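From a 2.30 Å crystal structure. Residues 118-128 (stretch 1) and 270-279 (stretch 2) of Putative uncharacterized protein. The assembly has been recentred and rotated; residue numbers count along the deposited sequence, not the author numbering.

Stretch 1, residues 118-128: LVAFIAFRTLK
Stretch 2 270-279: RVSASMNALI

Two antiparallel helices can pack through a single narrow stripe of apolar side chains, and this pair, far apart in sequence, is a compact example. The helix containing residues 118-127, which begins earlier in the chain, and helix 271-279, which continues beyond the stretch, run at 174° to one another, their axes approaching to 11.1 Å. Both have regular helical backbones, with phi near -65° and psi near -40° through most of their length. The register is set by two pairs: the CA atoms of Ala123 and Val271 lie 6.8 Å apart, those of Val119 and Met275 8.0 Å. One step of four residues along one helix thus matches one step of four, in reverse, along the other.

Arg270 opens the second stretch at the N-cap position (phi/psi -122/65), its CA-to-CB bond directed away from the partner helix and its side chain not modelled beyond CB. Its carbonyl O accepts the first backbone hydrogen bond of the turn, from Ser274 N at 3.3 Å.

Val271 (chi1 t) points toward the other helix and meets two residues one helical turn apart. Its CG1 lies 3.9 Å from Ala123 CB, where the small alanine side chain accompanies the shorter of the two register distances. Its CG2 lies 3.7 Å from Leu127 CD1, with Leu127 at chi1 -92°, between wells, and chi2 p. Beyond Leu127, Lys128 leaves helical geometry with positive phi (53/48). Two residues before Lys128, Thr126 (chi1 m) reaches one turn back along its own helix, where OG1 donates to Ile122 O in a very short 2.3 Å hydrogen bond.

Ser272 and Ala273 lie out of reach of the partner, and the next turn brings Ser274 (chi1 t) back toward it. Ser274 OG sits 4.1 Å from Val119 CG1, an approach without a hydrogen bond; the hydroxyl is satisfied elsewhere in the structure.

Met275 leaves its backbone sideways, but chi angles of m, m, m bring its end nearer, placing SD 3.6 Å from Val119 CG1. A flexible side chain thereby reaches a contact that its CA-to-CB direction alone would not predict.

Asn276 and Ala277 are out of reach. Leu278 (m, t) points toward the partner and sets CD1 3.5 Å from Val119 CG2. Val119 (chi1 t) therefore meets Ser274, Met275 and Leu278. Ile279 (m, t) makes no contact. Altogether 255 Å² is buried, with no hydrogen bond between the helices: the contact rests on apolar packing.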

# COMPACT_ATOMS: atom_id res chain seq x y z
N LEU A 118 -5.31 -13.48 -0.56
CA LEU A 118 -5.12 -14.13 0.74
C LEU A 118 -6.27 -13.79 1.68
O LEU A 118 -6.91 -14.68 2.23
CB LEU A 118 -3.79 -13.68 1.35
CG LEU A 118 -3.09 -14.47 2.47
CD1 LEU A 118 -2.83 -13.57 3.67
CD2 LEU A 118 -3.85 -15.73 2.88
N VAL A 119 -6.52 -12.49 1.86
CA VAL A 119 -7.58 -12.03 2.74
C VAL A 119 -8.93 -12.60 2.33
O VAL A 119 -9.73 -13.01 3.18
CB VAL A 119 -7.62 -10.49 2.80
CG1 VAL A 119 -8.86 -10.01 3.53
CG2 VAL A 119 -6.36 -9.96 3.48
N ALA A 120 -9.19 -12.64 1.03
CA ALA A 120 -10.43 -13.21 0.52
C ALA A 120 -10.54 -14.70 0.84
O ALA A 120 -11.60 -15.17 1.26
CB ALA A 120 -10.56 -12.97 -0.99
N PHE A 121 -9.45 -15.43 0.65
CA PHE A 121 -9.42 -16.87 0.94
C PHE A 121 -9.67 -17.18 2.41
O PHE A 121 -10.39 -18.12 2.74
CB PHE A 121 -8.09 -17.49 0.50
CG PHE A 121 -8.04 -17.83 -0.96
CD1 PHE A 121 -9.15 -18.32 -1.62
CD2 PHE A 121 -6.87 -17.64 -1.68
CE1 PHE A 121 -9.10 -18.63 -2.97
CE2 PHE A 121 -6.81 -17.95 -3.03
CZ PHE A 121 -7.93 -18.44 -3.67
N ILE A 122 -9.06 -16.39 3.29
CA ILE A 122 -9.24 -16.57 4.73
C ILE A 122 -10.68 -16.25 5.11
O ILE A 122 -11.28 -16.94 5.94
CB ILE A 122 -8.27 -15.69 5.53
CG1 ILE A 122 -6.83 -16.13 5.25
CG2 ILE A 122 -8.57 -15.77 7.02
CD1 ILE A 122 -5.79 -15.34 6.02
N ALA A 123 -11.23 -15.22 4.48
CA ALA A 123 -12.63 -14.84 4.70
C ALA A 123 -13.57 -15.95 4.26
O ALA A 123 -14.62 -16.17 4.87
CB ALA A 123 -12.95 -13.54 3.96
N PHE A 124 -13.19 -16.66 3.20
CA PHE A 124 -13.98 -17.78 2.71
C PHE A 124 -14.10 -18.89 3.75
O PHE A 124 -15.18 -19.41 3.99
CB PHE A 124 -13.37 -18.34 1.42
CG PHE A 124 -13.49 -17.42 0.24
CD1 PHE A 124 -14.55 -16.52 0.15
CD2 PHE A 124 -12.55 -17.44 -0.77
CE1 PHE A 124 -14.66 -15.67 -0.93
CE2 PHE A 124 -12.66 -16.59 -1.85
CZ PHE A 124 -13.72 -15.70 -1.93
N ARG A 125 -12.98 -19.23 4.37
CA ARG A 125 -12.95 -20.30 5.36
C ARG A 125 -13.58 -19.85 6.68
O ARG A 125 -14.13 -20.66 7.42
CB ARG A 125 -11.52 -20.78 5.60
N THR A 126 -13.48 -18.55 6.96
CA THR A 126 -13.99 -18.00 8.21
C THR A 126 -15.51 -17.89 8.19
O THR A 126 -16.19 -18.23 9.16
CB THR A 126 -13.37 -16.63 8.51
OG1 THR A 126 -11.99 -16.63 8.14
CG2 THR A 126 -13.49 -16.30 10.00
N LEU A 127 -16.04 -17.41 7.06
CA LEU A 127 -17.49 -17.29 6.88
C LEU A 127 -18.11 -18.61 6.41
O LEU A 127 -19.33 -18.72 6.32
CB LEU A 127 -17.82 -16.19 5.88
CG LEU A 127 -18.07 -14.78 6.43
CD1 LEU A 127 -16.85 -14.24 7.15
CD2 LEU A 127 -18.50 -13.85 5.31
N LYS A 128 -17.25 -19.59 6.13
CA LYS A 128 -17.68 -20.87 5.57
C LYS A 128 -18.53 -20.65 4.32
O LYS A 128 -19.60 -21.23 4.17
CB LYS A 128 -18.44 -21.69 6.61
N ARG A 270 -15.34 -8.86 10.36
CA ARG A 270 -15.43 -7.54 9.74
C ARG A 270 -14.74 -7.58 8.37
O ARG A 270 -13.72 -6.92 8.16
CB ARG A 270 -14.78 -6.48 10.63
N VAL A 271 -15.32 -8.35 7.46
CA VAL A 271 -14.73 -8.56 6.14
C VAL A 271 -14.84 -7.33 5.24
O VAL A 271 -13.90 -7.00 4.52
CB VAL A 271 -15.38 -9.76 5.42
CG1 VAL A 271 -14.67 -10.06 4.11
CG2 VAL A 271 -15.35 -10.99 6.32
N SER A 272 -15.98 -6.65 5.30
CA SER A 272 -16.22 -5.47 4.47
C SER A 272 -15.23 -4.35 4.73
O SER A 272 -14.58 -3.85 3.81
CB SER A 272 -17.65 -4.96 4.68
OG SER A 272 -18.59 -5.93 4.28
N ALA A 273 -15.11 -3.95 5.99
CA ALA A 273 -14.18 -2.90 6.38
C ALA A 273 -12.74 -3.30 6.07
O ALA A 273 -11.93 -2.46 5.69
CB ALA A 273 -14.34 -2.57 7.85
N SER A 274 -12.44 -4.58 6.24
CA SER A 274 -11.11 -5.10 5.95
C SER A 274 -10.77 -4.94 4.47
O SER A 274 -9.67 -4.52 4.12
CB SER A 274 -11.02 -6.57 6.37
OG SER A 274 -9.70 -7.06 6.21
N MET A 275 -11.72 -5.27 3.60
CA MET A 275 -11.52 -5.12 2.17
C MET A 275 -11.55 -3.66 1.73
O MET A 275 -10.87 -3.28 0.78
CB MET A 275 -12.57 -5.92 1.38
CG MET A 275 -12.48 -7.43 1.55
SD MET A 275 -10.86 -8.11 1.16
CE MET A 275 -10.57 -7.45 -0.47
N ASN A 276 -12.34 -2.84 2.42
CA ASN A 276 -12.37 -1.40 2.15
C ASN A 276 -10.98 -0.79 2.28
O ASN A 276 -10.60 0.07 1.49
CB ASN A 276 -13.32 -0.68 3.11
CG ASN A 276 -14.78 -0.86 2.72
OD1 ASN A 276 -15.10 -1.07 1.55
ND2 ASN A 276 -15.67 -0.76 3.70
N ALA A 277 -10.23 -1.25 3.28
CA ALA A 277 -8.91 -0.73 3.56
C ALA A 277 -7.90 -1.18 2.51
O ALA A 277 -7.08 -0.39 2.05
CB ALA A 277 -8.46 -1.15 4.96
N LEU A 278 -7.96 -2.46 2.15
CA LEU A 278 -7.05 -3.01 1.15
C LEU A 278 -7.28 -2.39 -0.22
O LEU A 278 -6.33 -2.18 -0.99
CB LEU A 278 -7.22 -4.53 1.06
CG LEU A 278 -6.79 -5.36 2.27
CD1 LEU A 278 -6.85 -6.83 1.92
CD2 LEU A 278 -5.39 -4.97 2.74
N ILE A 279 -8.54 -2.10 -0.54
CA ILE A 279 -8.88 -1.49 -1.82
C ILE A 279 -8.46 -0.02 -1.84
O ILE A 279 -7.90 0.46 -2.83
CB ILE A 279 -10.38 -1.64 -2.13
CG1 ILE A 279 -10.72 -3.12 -2.37
CG2 ILE A 279 -10.78 -0.77 -3.31
CD1 ILE A 279 -12.20 -3.43 -2.40